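Local coordinates for protein uroporphyrinogen III cosynthase (HemD) (Helicobacter pylori, PDB 3P9Z) that probably catalyses the cyclisation of the linear tetrapyrrole hydroxymethylbilane to uroporphyrinogen III, a step of haem biosynthesis, at residues A[23-28]-A[145-150]; A[165-170]-A[186-191]; A[5-10]-A[220-225]. One frame throughout, in Å; residues are numbered along the deposited sequence.

Interaction 1: A[23-28]-A[145-150]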
ATOM      1  N   LEU A  23      -5.445 -11.650  -0.019  1.00 24.39           N
ATOM      2  CA  LEU A  23      -5.788 -12.088   1.325  1.00 24.39           C
ATOM      3  C   LEU A  23      -6.114 -10.955   2.291  1.00 24.47           C
ATOM      4  O   LEU A  23      -6.515 -11.201   3.430  1.00 23.59           O
ATOM      5  CB  LEU A  23      -4.646 -12.914   1.890  1.00 24.37           C
ATOM      6  CG  LEU A  23      -4.167 -14.073   1.012  1.00 24.16           C
ATOM      7  CD1 LEU A  23      -2.950 -14.686   1.653  1.00 23.48           C
ATOM      8  CD2 LEU A  23      -5.277 -15.088   0.841  1.00 22.24           C
ATOM      9  N   ASN A  24      -5.891  -9.722   1.846  1.00 25.14           N
ATOM     10  CA  ASN A  24      -6.129  -8.535   2.666  1.00 25.80           C
ATOM     11  C   ASN A  24      -7.217  -7.725   2.006  1.00 26.32           C
ATOM     12  O   ASN A  24      -7.491  -7.916   0.822  1.00 26.48           O
ATOM     13  CB  ASN A  24      -4.853  -7.699   2.745  1.00 26.12           C
ATOM     14  CG  ASN A  24      -3.756  -8.407   3.479  1.00 26.71           C
ATOM     15  OD1 ASN A  24      -2.762  -8.835   2.881  1.00 27.75           O
ATOM     16  ND2 ASN A  24      -3.941  -8.580   4.774  1.00 24.07           N
ATOM     17  N   GLU A  25      -7.819  -6.818   2.761  1.00 26.99           N
ATOM     18  CA  GLU A  25      -8.813  -5.908   2.214  1.00 28.52           C
ATOM     19  C   GLU A  25      -8.728  -4.550   2.915  1.00 28.85           C
ATOM     20  O   GLU A  25      -8.290  -4.446   4.053  1.00 29.07           O
ATOM     21  CB  GLU A  25     -10.234  -6.510   2.265  1.00 28.60           C
ATOM     22  CG  GLU A  25     -10.822  -6.664   3.664  1.00 31.46           C
ATOM     23  CD  GLU A  25     -12.051  -7.578   3.717  1.00 35.18           C
ATOM     24  OE1 GLU A  25     -12.727  -7.759   2.676  1.00 37.02           O
ATOM     25  OE2 GLU A  25     -12.347  -8.115   4.813  1.00 35.44           O
ATOM     26  N   PHE A  26      -9.112  -3.512   2.195  1.00 30.05           N
ATOM     27  CA  PHE A  26      -9.059  -2.158   2.706  1.00 31.79           C
ATOM     28  C   PHE A  26     -10.380  -1.777   3.306  1.00 32.29           C
ATOM     29  O   PHE A  26     -11.432  -2.037   2.741  1.00 33.35           O
ATOM     30  CB  PHE A  26      -8.619  -1.178   1.613  1.00 31.82           C
ATOM     31  CG  PHE A  26      -7.174  -1.311   1.261  1.00 32.87           C
ATOM     32  CD1 PHE A  26      -6.196  -0.805   2.103  1.00 33.01           C
ATOM     33  CD2 PHE A  26      -6.785  -1.999   0.117  1.00 33.48           C
ATOM     34  CE1 PHE A  26      -4.836  -0.957   1.795  1.00 34.21           C
ATOM     35  CE2 PHE A  26      -5.438  -2.155  -0.195  1.00 32.85           C
ATOM     36  CZ  PHE A  26      -4.465  -1.632   0.644  1.00 33.54           C
ATOM     37  N   CYS A  27     -10.311  -1.226   4.499  1.00 33.03           N
ATOM     38  CA  CYS A  27     -11.504  -0.737   5.163  0.50 33.34           C
ATOM     39  C   CYS A  27     -11.420   0.784   5.265  1.00 33.26           C
ATOM     40  O   CYS A  27     -10.389   1.349   5.615  1.00 33.24           O
ATOM     41  CB  CYS A  27     -11.696  -1.419   6.518  0.50 33.19           C
ATOM     42  SG  CYS A  27     -11.853  -3.235   6.375  0.50 35.22           S
ATOM     43  N   TYR A  28     -12.514   1.443   4.901  1.00 33.10           N
ATOM     44  CA  TYR A  28     -12.553   2.904   4.828  1.00 33.24           C
ATOM     45  C   TYR A  28     -13.258   3.539   6.014  1.00 33.92           C
ATOM     46  O   TYR A  28     -14.293   3.035   6.459  1.00 34.45           O
ATOM     47  CB  TYR A  28     -13.220   3.356   3.540  1.00 32.58           C
ATOM     48  CG  TYR A  28     -12.481   2.996   2.278  1.00 32.04           C
ATOM     49  CD1 TYR A  28     -11.100   2.771   2.274  1.00 31.29           C
ATOM     50  CD2 TYR A  28     -13.160   2.924   1.073  1.00 31.36           C
ATOM     51  CE1 TYR A  28     -10.425   2.454   1.089  1.00 31.38           C
ATOM     52  CE2 TYR A  28     -12.498   2.618  -0.107  1.00 32.63           C
ATOM     53  CZ  TYR A  28     -11.141   2.388  -0.092  1.00 32.42           C
ATOM     54  OH  TYR A  28     -10.522   2.084  -1.273  1.00 34.06           O
ATOM     55  N   LYS A 145      -6.516  -4.722   6.149  1.00 32.91           N
ATOM     56  CA  LYS A 145      -6.948  -5.706   7.128  1.00 33.31           C
ATOM     57  C   LYS A 145      -6.983  -7.121   6.532  1.00 31.83           C
ATOM     58  O   LYS A 145      -7.362  -7.302   5.370  1.00 30.94           O
ATOM     59  CB  LYS A 145      -8.371  -5.336   7.556  1.00 34.07           C
ATOM     60  CG  LYS A 145      -8.716  -5.653   8.975  1.00 37.99           C
ATOM     61  CD  LYS A 145      -9.989  -4.902   9.370  1.00 42.16           C
ATOM     62  CE  LYS A 145     -10.531  -5.390  10.706  1.00 44.38           C
ATOM     63  NZ  LYS A 145     -11.224  -6.702  10.543  1.00 46.69           N
ATOM     64  N   LEU A 146      -6.642  -8.112   7.353  1.00 30.96           N
ATOM     65  CA  LEU A 146      -6.732  -9.527   6.974  1.00 29.96           C
ATOM     66  C   LEU A 146      -8.165  -9.951   6.639  1.00 29.54           C
ATOM     67  O   LEU A 146      -9.068  -9.710   7.421  1.00 28.33           O
ATOM     68  CB  LEU A 146      -6.200 -10.418   8.105  1.00 29.76           C
ATOM     69  CG  LEU A 146      -6.237 -11.925   7.814  1.00 29.91           C
ATOM     70  CD1 LEU A 146      -5.220 -12.284   6.729  1.00 28.17           C
ATOM     71  CD2 LEU A 146      -6.014 -12.775   9.075  1.00 30.45           C
ATOM     72  N   LYS A 147      -8.362 -10.593   5.489  1.00 29.70           N
ATOM     73  CA  LYS A 147      -9.678 -11.166   5.153  1.00 30.98           C
ATOM     74  C   LYS A 147     -10.041 -12.322   6.083  1.00 31.63           C
ATOM     75  O   LYS A 147      -9.166 -13.033   6.587  1.00 31.12           O
ATOM     76  CB  LYS A 147      -9.726 -11.684   3.716  1.00 30.61           C
ATOM     77  CG  LYS A 147      -9.722 -10.629   2.661  1.00 30.76           C
ATOM     78  CD  LYS A 147      -9.890 -11.261   1.279  1.00 28.63           C
ATOM     79  CE  LYS A 147      -9.951 -10.188   0.219  1.00 29.43           C
ATOM     80  NZ  LYS A 147     -10.054 -10.795  -1.139  1.00 31.36           N
ATOM     81  N   HIS A 148     -11.338 -12.491   6.312  1.00 32.57           N
ATOM     82  CA  HIS A 148     -11.855 -13.622   7.071  1.00 33.50           C
ATOM     83  C   HIS A 148     -12.298 -14.616   6.024  1.00 33.32           C
ATOM     84  O   HIS A 148     -13.377 -14.463   5.463  1.00 34.20           O
ATOM     85  CB  HIS A 148     -13.074 -13.190   7.904  1.00 34.39           C
ATOM     86  CG  HIS A 148     -12.735 -12.415   9.139  1.00 37.07           C
ATOM     87  ND1 HIS A 148     -11.576 -11.678   9.272  1.00 40.70           N
ATOM     88  CD2 HIS A 148     -13.418 -12.245  10.296  1.00 39.70           C
ATOM     89  CE1 HIS A 148     -11.555 -11.099  10.459  1.00 41.35           C
ATOM     90  NE2 HIS A 148     -12.665 -11.424  11.099  1.00 41.23           N
ATOM     91  N   LEU A 149     -11.467 -15.611   5.729  1.00 32.79           N
ATOM     92  CA  LEU A 149     -11.794 -16.590   4.690  1.00 31.84           C
ATOM     93  C   LEU A 149     -12.404 -17.863   5.250  1.00 31.84           C
ATOM     94  O   LEU A 149     -11.925 -18.411   6.257  1.00 31.64           O
ATOM     95  CB  LEU A 149     -10.563 -16.954   3.849  1.00 31.92           C
ATOM     96  CG  LEU A 149      -9.760 -15.813   3.217  1.00 31.75           C
ATOM     97  CD1 LEU A 149      -8.378 -16.310   2.881  1.00 31.14           C
ATOM     98  CD2 LEU A 149     -10.470 -15.242   1.993  1.00 31.05           C
ATOM     99  N   THR A 150     -13.450 -18.342   4.578  1.00 31.20           N
ATOM    100  CA  THR A 150     -14.090 -19.597   4.935  1.00 31.92           C
ATOM    101  C   THR A 150     -13.156 -20.759   4.590  1.00 32.09           C
ATOM    102  O   THR A 150     -12.181 -20.584   3.846  1.00 31.52           O
ATOM    103  CB  THR A 150     -15.387 -19.804   4.144  1.00 32.00           C
ATOM    104  OG1 THR A 150     -15.049 -20.002   2.767  1.00 32.28           O
ATOM    105  CG2 THR A 150     -16.351 -18.596   4.301  1.00 32.02           C
TER
HETATM  106  O   HOH W   1     -13.184 -10.481   5.331  1.00 29.28           O
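Lys145 and Glu25 form an antiparallel hydrogen-bonded pair in the two-stranded ladder that, as in other uroporphyrinogen-III synthases, bridges the two alpha/beta domains. Lys145 N gives a hydrogen bond to Glu25 O (2.8 Å), and Glu25 N returns one to Lys145 O (2.7 Å), lying in the plane of that carbonyl. Lys145 CB sits close beside Glu25 O, while the ammonium group heads away. At Leu146 the pairing becomes non-hydrogen-bonded, opposite Asn24; CD1 of Leu146 comes to 3.7 Å from Leu23 O. The same carbonyl accepts the N-H of Lys147 (Lys147 N to Leu23 O, 2.8 Å), the donor tilted 22° from its plane. The extended side chain of Lys147 then runs across the opposing backbone: CG lies 3.3 Å from Leu23 O and CE 3.4 Å from Asn24 O, and NZ is held by Ile22 O. Glu25 leans over this chain with CG between its own backbone N and carbonyl carbon (chi1 69°). One water accepts from His148 N and donates to Glu25 OE2; the nearby Lys145 and Lys147 ammonium groups do not contact the carboxylate. Next, Leu149 CD1 meets Leu23 CD2 at 3.9 Å, the two side chains crossing at about a right angle. Thr150 is the N-cap of helix 151-157, its OG1 bound to Glu153 N. Tyr179 OH bonds both Lys147 O and Leu149 N, and Leu23 and Leu146 pack on Ala175, placing this end of the ladder against helix 170-179.

Interaction 2: A[165-170]-A[186-191]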
ATOM      1  N   LEU A 165       5.937 -18.224  -5.243  1.00 23.67           N
ATOM      2  CA  LEU A 165       5.047 -17.235  -4.639  1.00 23.67           C
ATOM      3  C   LEU A 165       5.690 -15.850  -4.587  1.00 23.49           C
ATOM      4  O   LEU A 165       6.767 -15.669  -3.979  1.00 22.93           O
ATOM      5  CB  LEU A 165       4.652 -17.662  -3.219  1.00 23.26           C
ATOM      6  CG  LEU A 165       4.266 -19.127  -3.021  1.00 24.94           C
ATOM      7  CD1 LEU A 165       4.116 -19.426  -1.552  1.00 25.00           C
ATOM      8  CD2 LEU A 165       2.979 -19.447  -3.781  1.00 24.99           C
ATOM      9  N   ILE A 166       5.015 -14.886  -5.214  1.00 22.66           N
ATOM     10  CA  ILE A 166       5.493 -13.497  -5.268  1.00 22.37           C
ATOM     11  C   ILE A 166       4.836 -12.640  -4.192  1.00 22.26           C
ATOM     12  O   ILE A 166       3.617 -12.355  -4.251  1.00 22.20           O
ATOM     13  CB  ILE A 166       5.273 -12.848  -6.683  1.00 22.48           C
ATOM     14  CG1 ILE A 166       5.982 -13.666  -7.773  1.00 20.67           C
ATOM     15  CG2 ILE A 166       5.761 -11.393  -6.681  1.00 21.89           C
ATOM     16  CD1 ILE A 166       5.665 -13.269  -9.208  1.00 20.66           C
ATOM     17  N   PHE A 167       5.632 -12.230  -3.205  1.00 21.84           N
ATOM     18  CA  PHE A 167       5.121 -11.353  -2.143  1.00 22.01           C
ATOM     19  C   PHE A 167       5.454  -9.897  -2.430  1.00 22.59           C
ATOM     20  O   PHE A 167       6.634  -9.534  -2.542  1.00 21.32           O
ATOM     21  CB  PHE A 167       5.667 -11.787  -0.778  1.00 21.66           C
ATOM     22  CG  PHE A 167       5.295 -13.206  -0.404  1.00 20.94           C
ATOM     23  CD1 PHE A 167       4.049 -13.485   0.183  1.00 20.27           C
ATOM     24  CD2 PHE A 167       6.181 -14.252  -0.625  1.00 20.43           C
ATOM     25  CE1 PHE A 167       3.690 -14.805   0.529  1.00 19.71           C
ATOM     26  CE2 PHE A 167       5.843 -15.579  -0.278  1.00 20.54           C
ATOM     27  CZ  PHE A 167       4.582 -15.853   0.302  1.00 19.62           C
ATOM     28  N   THR A 168       4.416  -9.064  -2.523  1.00 21.78           N
ATOM     29  CA  THR A 168       4.583  -7.678  -2.963  1.00 22.41           C
ATOM     30  C   THR A 168       4.597  -6.668  -1.820  1.00 22.95           C
ATOM     31  O   THR A 168       4.798  -5.488  -2.058  1.00 23.35           O
ATOM     32  CB  THR A 168       3.504  -7.275  -3.993  1.00 22.35           C
ATOM     33  OG1 THR A 168       2.212  -7.341  -3.373  1.00 23.26           O
ATOM     34  CG2 THR A 168       3.530  -8.228  -5.186  1.00 22.63           C
ATOM     35  N   ALA A 169       4.389  -7.142  -0.591  1.00 23.02           N
ATOM     36  CA  ALA A 169       4.436  -6.305   0.615  1.00 23.45           C
ATOM     37  C   ALA A 169       4.444  -7.220   1.833  1.00 23.38           C
ATOM     38  O   ALA A 169       4.098  -8.394   1.721  1.00 23.83           O
ATOM     39  CB  ALA A 169       3.228  -5.355   0.676  1.00 23.20           C
ATOM     40  N   ILE A 170       4.855  -6.688   2.979  1.00 23.71           N
ATOM     41  CA  ILE A 170       4.827  -7.424   4.241  1.00 24.28           C
ATOM     42  C   ILE A 170       3.416  -7.912   4.600  1.00 24.00           C
ATOM     43  O   ILE A 170       3.236  -9.061   5.014  1.00 24.18           O
ATOM     44  CB  ILE A 170       5.418  -6.588   5.426  1.00 24.74           C
ATOM     45  CG1 ILE A 170       6.931  -6.393   5.249  1.00 26.62           C
ATOM     46  CG2 ILE A 170       5.092  -7.246   6.801  1.00 24.57           C
ATOM     47  CD1 ILE A 170       7.548  -5.382   6.221  1.00 27.68           C
ATOM     48  N   TYR A 186       8.013 -24.695  -1.834  1.00 28.04           N
ATOM     49  CA  TYR A 186       7.645 -23.399  -2.392  1.00 27.38           C
ATOM     50  C   TYR A 186       8.931 -22.606  -2.570  1.00 26.88           C
ATOM     51  O   TYR A 186       9.912 -22.830  -1.847  1.00 26.15           O
ATOM     52  CB  TYR A 186       6.742 -22.600  -1.453  1.00 26.95           C
ATOM     53  CG  TYR A 186       5.318 -23.093  -1.250  1.00 27.49           C
ATOM     54  CD1 TYR A 186       4.661 -23.894  -2.197  1.00 27.18           C
ATOM     55  CD2 TYR A 186       4.613 -22.715  -0.106  1.00 27.22           C
ATOM     56  CE1 TYR A 186       3.336 -24.313  -1.988  1.00 26.69           C
ATOM     57  CE2 TYR A 186       3.311 -23.113   0.106  1.00 27.07           C
ATOM     58  CZ  TYR A 186       2.671 -23.911  -0.829  1.00 27.61           C
ATOM     59  OH  TYR A 186       1.369 -24.289  -0.572  1.00 29.66           O
ATOM     60  N   THR A 187       8.922 -21.683  -3.530  1.00 26.13           N
ATOM     61  CA  THR A 187       9.980 -20.678  -3.629  1.00 25.53           C
ATOM     62  C   THR A 187       9.364 -19.288  -3.491  1.00 24.93           C
ATOM     63  O   THR A 187       8.498 -18.914  -4.277  1.00 25.02           O
ATOM     64  CB  THR A 187      10.754 -20.804  -4.960  1.00 25.77           C
ATOM     65  OG1 THR A 187      11.365 -22.098  -5.026  1.00 25.37           O
ATOM     66  CG2 THR A 187      11.812 -19.740  -5.081  1.00 25.19           C
ATOM     67  N   ALA A 188       9.806 -18.539  -2.480  1.00 24.08           N
ATOM     68  CA  ALA A 188       9.336 -17.172  -2.248  1.00 23.18           C
ATOM     69  C   ALA A 188      10.150 -16.163  -3.059  1.00 23.29           C
ATOM     70  O   ALA A 188      11.386 -16.266  -3.174  1.00 22.06           O
ATOM     71  CB  ALA A 188       9.399 -16.807  -0.757  1.00 23.10           C
ATOM     72  N   ILE A 189       9.433 -15.188  -3.603  1.00 22.15           N
ATOM     73  CA  ILE A 189      10.031 -14.031  -4.210  1.00 22.27           C
ATOM     74  C   ILE A 189       9.554 -12.787  -3.466  1.00 22.37           C
ATOM     75  O   ILE A 189       8.369 -12.655  -3.159  1.00 21.81           O
ATOM     76  CB  ILE A 189       9.664 -13.957  -5.719  1.00 22.46           C
ATOM     77  CG1 ILE A 189      10.338 -15.136  -6.452  1.00 23.51           C
ATOM     78  CG2 ILE A 189      10.029 -12.580  -6.304  1.00 21.98           C
ATOM     79  CD1 ILE A 189      10.222 -15.109  -7.962  1.00 24.45           C
ATOM     80  N   SER A 190      10.489 -11.882  -3.179  1.00 22.11           N
ATOM     81  CA  SER A 190      10.165 -10.639  -2.507  1.00 22.31           C
ATOM     82  C   SER A 190      10.375  -9.483  -3.444  1.00 22.27           C
ATOM     83  O   SER A 190      11.384  -9.438  -4.164  1.00 21.31           O
ATOM     84  CB  SER A 190      11.074 -10.462  -1.290  1.00 21.97           C
ATOM     85  OG  SER A 190      10.766 -11.432  -0.310  1.00 22.45           O
ATOM     86  N   ILE A 191       9.444  -8.531  -3.418  1.00 22.16           N
ATOM     87  CA  ILE A 191       9.580  -7.318  -4.241  1.00 22.06           C
ATOM     88  C   ILE A 191      10.814  -6.477  -3.855  1.00 22.31           C
ATOM     89  O   ILE A 191      11.462  -5.861  -4.715  1.00 22.77           O
ATOM     90  CB  ILE A 191       8.279  -6.446  -4.190  1.00 22.55           C
ATOM     91  CG1 ILE A 191       8.277  -5.402  -5.331  1.00 22.04           C
ATOM     92  CG2 ILE A 191       8.103  -5.821  -2.797  1.00 21.66           C
ATOM     93  CD1 ILE A 191       6.850  -4.935  -5.783  1.00 21.82           C
TER
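Leu165, Ile166 and Phe167 pair in parallel with Ala188, Ile189 and Ser190, the strand axes 4.7 Å apart at closest and 27° apart in direction. This is the strand pair of a beta-alpha-beta crossover, with helix 170-179 making the connection. Four backbone hydrogen bonds join them: Leu165 N to Thr187 O, Ile189 N to Leu165 O, Phe167 N to Ile189 O, and a longer one from Ile191 N to Phe167 O (3.1 Å). On the face carrying Leu165, Phe167 and Ala188, the methyl of Ala188 lies at the edge of the Phe167 ring, near its plane, with Ala188 CB 3.8 Å from Phe167 CE2. From the crossover helix, Phe176 meets the same ring edge-to-face. Leu165 CD1 lies 3.6 Å from Tyr186 CD2, approaching the tyrosine ring obliquely. On the other face Ile166 and Ile189 stand side by side, CG1 of Ile166 4.2 Å from CB of Ile189, and both rest on Ala221 of helix 214-223. Ser190 and Thr168 have their hydroxyls satisfied by Ser206 and His11. Where the strands end, Ile191 turns CG2 between its own backbone N and carbonyl carbon, and this methyl touches Thr168 O at 3.4 Å.

Interaction 3: A[5-10]-A[220-225]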
ATOM      1  N   ARG A   5       6.716 -25.106 -12.922  1.00 36.91           N
ATOM      2  CA  ARG A   5       6.219 -24.621 -11.629  1.00 35.07           C
ATOM      3  C   ARG A   5       5.188 -23.500 -11.814  1.00 33.61           C
ATOM      4  O   ARG A   5       5.352 -22.665 -12.691  1.00 33.15           O
ATOM      5  CB  ARG A   5       7.395 -24.151 -10.763  1.00 34.80           C
ATOM      6  CG  ARG A   5       8.505 -25.202 -10.595  1.00 33.23           C
ATOM      7  CD  ARG A   5       9.674 -24.653  -9.792  1.00 30.06           C
ATOM      8  NE  ARG A   5       9.271 -24.402  -8.414  1.00 29.26           N
ATOM      9  CZ  ARG A   5      10.019 -23.811  -7.489  1.00 28.39           C
ATOM     10  NH1 ARG A   5      11.264 -23.415  -7.763  1.00 29.01           N
ATOM     11  NH2 ARG A   5       9.527 -23.647  -6.273  1.00 24.34           N
ATOM     12  N   GLU A   6       4.136 -23.505 -10.996  1.00 32.04           N
ATOM     13  CA  GLU A   6       3.101 -22.472 -11.028  1.00 31.51           C
ATOM     14  C   GLU A   6       3.578 -21.177 -10.365  1.00 29.79           C
ATOM     15  O   GLU A   6       4.114 -21.212  -9.269  1.00 29.40           O
ATOM     16  CB  GLU A   6       1.859 -22.940 -10.274  1.00 32.07           C
ATOM     17  CG  GLU A   6       0.820 -23.703 -11.091  1.00 36.53           C
ATOM     18  CD  GLU A   6      -0.584 -23.515 -10.513  1.00 42.14           C
ATOM     19  OE1 GLU A   6      -1.021 -22.354 -10.318  1.00 42.72           O
ATOM     20  OE2 GLU A   6      -1.246 -24.534 -10.241  1.00 46.45           O
ATOM     21  N   ILE A   7       3.340 -20.047 -11.018  1.00 28.08           N
ATOM     22  CA  ILE A   7       3.660 -18.735 -10.471  1.00 27.14           C
ATOM     23  C   ILE A   7       2.396 -18.093  -9.855  1.00 27.04           C
ATOM     24  O   ILE A   7       1.382 -17.886 -10.545  1.00 27.12           O
ATOM     25  CB  ILE A   7       4.302 -17.840 -11.546  1.00 26.91           C
ATOM     26  CG1 ILE A   7       5.658 -18.414 -11.975  1.00 26.41           C
ATOM     27  CG2 ILE A   7       4.442 -16.378 -11.067  1.00 26.95           C
ATOM     28  CD1 ILE A   7       6.224 -17.829 -13.276  1.00 27.35           C
ATOM     29  N   VAL A   8       2.468 -17.798  -8.555  1.00 25.51           N
ATOM     30  CA  VAL A   8       1.345 -17.222  -7.806  1.00 24.94           C
ATOM     31  C   VAL A   8       1.698 -15.852  -7.195  1.00 24.69           C
ATOM     32  O   VAL A   8       2.695 -15.712  -6.485  1.00 24.49           O
ATOM     33  CB  VAL A   8       0.869 -18.190  -6.696  1.00 24.95           C
ATOM     34  CG1 VAL A   8      -0.411 -17.694  -6.029  1.00 24.30           C
ATOM     35  CG2 VAL A   8       0.641 -19.579  -7.259  1.00 24.82           C
ATOM     36  N   TRP A   9       0.864 -14.850  -7.477  1.00 24.21           N
ATOM     37  CA  TRP A   9       1.007 -13.515  -6.909  1.00 23.58           C
ATOM     38  C   TRP A   9       0.263 -13.454  -5.578  1.00 24.42           C
ATOM     39  O   TRP A   9      -0.899 -13.874  -5.478  1.00 24.64           O
ATOM     40  CB  TRP A   9       0.416 -12.469  -7.852  1.00 23.49           C
ATOM     41  CG  TRP A   9       1.095 -12.363  -9.192  1.00 23.62           C
ATOM     42  CD1 TRP A   9       0.807 -13.078 -10.312  1.00 23.61           C
ATOM     43  CD2 TRP A   9       2.167 -11.477  -9.544  1.00 22.98           C
ATOM     44  NE1 TRP A   9       1.628 -12.692 -11.358  1.00 24.10           N
ATOM     45  CE2 TRP A   9       2.473 -11.709 -10.906  1.00 24.66           C
ATOM     46  CE3 TRP A   9       2.883 -10.495  -8.846  1.00 22.60           C
ATOM     47  CZ2 TRP A   9       3.477 -11.003 -11.581  1.00 22.85           C
ATOM     48  CZ3 TRP A   9       3.874  -9.780  -9.520  1.00 22.25           C
ATOM     49  CH2 TRP A   9       4.165 -10.046 -10.873  1.00 24.19           C
ATOM     50  N   VAL A  10       0.937 -12.936  -4.559  1.00 23.66           N
ATOM     51  CA  VAL A  10       0.338 -12.672  -3.265  1.00 22.84           C
ATOM     52  C   VAL A  10       0.413 -11.152  -3.148  1.00 23.15           C
ATOM     53  O   VAL A  10       1.467 -10.584  -2.844  1.00 21.55           O
ATOM     54  CB  VAL A  10       1.106 -13.376  -2.109  1.00 23.30           C
ATOM     55  CG1 VAL A  10       0.350 -13.234  -0.791  1.00 24.03           C
ATOM     56  CG2 VAL A  10       1.348 -14.866  -2.428  1.00 21.87           C
ATOM     57  N   LEU A 220      12.038 -12.352 -12.510  1.00 24.77           N
ATOM     58  CA  LEU A 220      12.669 -13.272 -11.573  1.00 24.87           C
ATOM     59  C   LEU A 220      11.899 -14.593 -11.499  1.00 25.00           C
ATOM     60  O   LEU A 220      12.504 -15.660 -11.624  1.00 24.74           O
ATOM     61  CB  LEU A 220      12.820 -12.635 -10.183  1.00 24.98           C
ATOM     62  CG  LEU A 220      13.468 -13.464  -9.050  1.00 25.44           C
ATOM     63  CD1 LEU A 220      14.824 -14.062  -9.453  1.00 25.19           C
ATOM     64  CD2 LEU A 220      13.618 -12.592  -7.798  1.00 23.36           C
ATOM     65  N   ALA A 221      10.577 -14.518 -11.315  1.00 24.69           N
ATOM     66  CA  ALA A 221       9.747 -15.726 -11.248  1.00 25.46           C
ATOM     67  C   ALA A 221       9.903 -16.605 -12.489  1.00 26.12           C
ATOM     68  O   ALA A 221      10.096 -17.826 -12.377  1.00 26.26           O
ATOM     69  CB  ALA A 221       8.271 -15.367 -11.016  1.00 25.37           C
ATOM     70  N   LEU A 222       9.850 -15.981 -13.664  1.00 26.92           N
ATOM     71  CA  LEU A 222       9.955 -16.721 -14.927  1.00 28.29           C
ATOM     72  C   LEU A 222      11.327 -17.361 -15.123  1.00 29.29           C
ATOM     73  O   LEU A 222      11.419 -18.428 -15.717  1.00 29.58           O
ATOM     74  CB  LEU A 222       9.618 -15.837 -16.121  1.00 27.84           C
ATOM     75  CG  LEU A 222       8.158 -15.378 -16.233  1.00 28.03           C
ATOM     76  CD1 LEU A 222       8.047 -14.300 -17.303  1.00 28.19           C
ATOM     77  CD2 LEU A 222       7.252 -16.556 -16.554  1.00 27.33           C
ATOM     78  N   SER A 223      12.383 -16.723 -14.624  1.00 30.03           N
ATOM     79  CA  SER A 223      13.721 -17.310 -14.713  1.00 31.62           C
ATOM     80  C   SER A 223      13.823 -18.606 -13.896  1.00 32.39           C
ATOM     81  O   SER A 223      14.775 -19.368 -14.036  1.00 33.08           O
ATOM     82  CB  SER A 223      14.776 -16.312 -14.233  1.00 31.38           C
ATOM     83  OG  SER A 223      14.674 -16.117 -12.834  1.00 32.20           O
ATOM     84  N   LEU A 224      12.835 -18.842 -13.040  1.00 33.08           N
ATOM     85  CA  LEU A 224      12.870 -19.964 -12.105  1.00 34.15           C
ATOM     86  C   LEU A 224      11.824 -21.036 -12.409  1.00 34.67           C
ATOM     87  O   LEU A 224      11.806 -22.089 -11.763  1.00 35.30           O
ATOM     88  CB  LEU A 224      12.715 -19.466 -10.651  1.00 33.61           C
ATOM     89  CG  LEU A 224      13.871 -18.669 -10.039  1.00 34.38           C
ATOM     90  CD1 LEU A 224      13.411 -17.943  -8.797  1.00 33.82           C
ATOM     91  CD2 LEU A 224      15.078 -19.563  -9.714  1.00 35.67           C
ATOM     92  N   ARG A 225      10.963 -20.785 -13.392  1.00 35.27           N
ATOM     93  CA  ARG A 225       9.823 -21.672 -13.631  1.00 36.28           C
ATOM     94  C   ARG A 225      10.274 -23.034 -14.182  1.00 36.18           C
ATOM     95  O   ARG A 225       9.544 -24.020 -14.059  1.00 36.16           O
ATOM     96  CB  ARG A 225       8.787 -21.026 -14.557  1.00 36.06           C
ATOM     97  CG  ARG A 225       9.228 -20.994 -15.999  1.00 38.26           C
ATOM     98  CD  ARG A 225       8.232 -20.312 -16.929  1.00 41.82           C
ATOM     99  NE  ARG A 225       8.648 -20.510 -18.317  1.00 44.15           N
ATOM    100  CZ  ARG A 225       7.842 -20.400 -19.368  1.00 46.53           C
ATOM    101  NH1 ARG A 225       6.565 -20.088 -19.192  1.00 47.51           N
ATOM    102  NH2 ARG A 225       8.312 -20.619 -20.595  1.00 47.40           N
TER
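The C-terminal helix of the domain that holds both chain ends packs here on one face of that domain's sheet, with Ile7 of strand 7-10 meeting Ala221 and Leu222 of helix 214-223. Ile7 does the apolar work through CD1. That methyl lies 3.9 Å from Ala221 CB and 3.7 Å from Leu222 CD2, so it touches two successive residues of the helix. Its CG2 branch, anti to the backbone N, also approaches Ala221 CB, at 4.0 Å; the methyl of Ala221 is therefore touched by both branches of the isoleucine. Leu222 comes in at about a right angle to Ile7: its CB points away from the strand, but its CD2 comes back to meet Ile7 CD1. Leu224 N bonds Ala221 O at 3.0 Å, and the chain then leads Arg225, the last modelled residue, alongside Arg5. There Arg5 N donates to Arg225 O over 3.2 Å, a long but almost perfectly straight bond (178° at the hydrogen) lying in the carbonyl plane. The aliphatic part of the Arg5 side chain continues past the same residues: CG is 3.8 Å from Arg225 O, and CD is 3.9 Å from Leu224 O. Beyond a bend at chi3 (67°), NE bonds Lys162 O and NH2 bonds Thr187 OG1, tying the guanidinium to the approach to strand 164-167 and to strand 187-190. Further along, Trp9 lies against Leu214, Cys217 and Leu218, extending the strand's packing on helix 214-223, while the backbone of strand 7-10 is bonded to strand 164-167 on one edge and strand 19-28 on the other.

How the interactions relate
The three contacts draw on strands linked side by side in the order 19-28, 7-10, 164-167, 187-190, with the ladder leading on to the other domain. Interactions 2 and 3 are close, their centres 10 Å apart, and they touch directly: Ile189 packs on Ala221, and Ile166 O lies within bonding distance of Val10 N. Interaction 1 stands apart, its centre 19 Å from that of interaction 2 and 24 Å from that of interaction 3. Along the chain, interaction 3 encloses the other two, which follow in series. Interaction 3 brings the two chain ends together in one domain, and interaction 1 lies in the ladder toward the other.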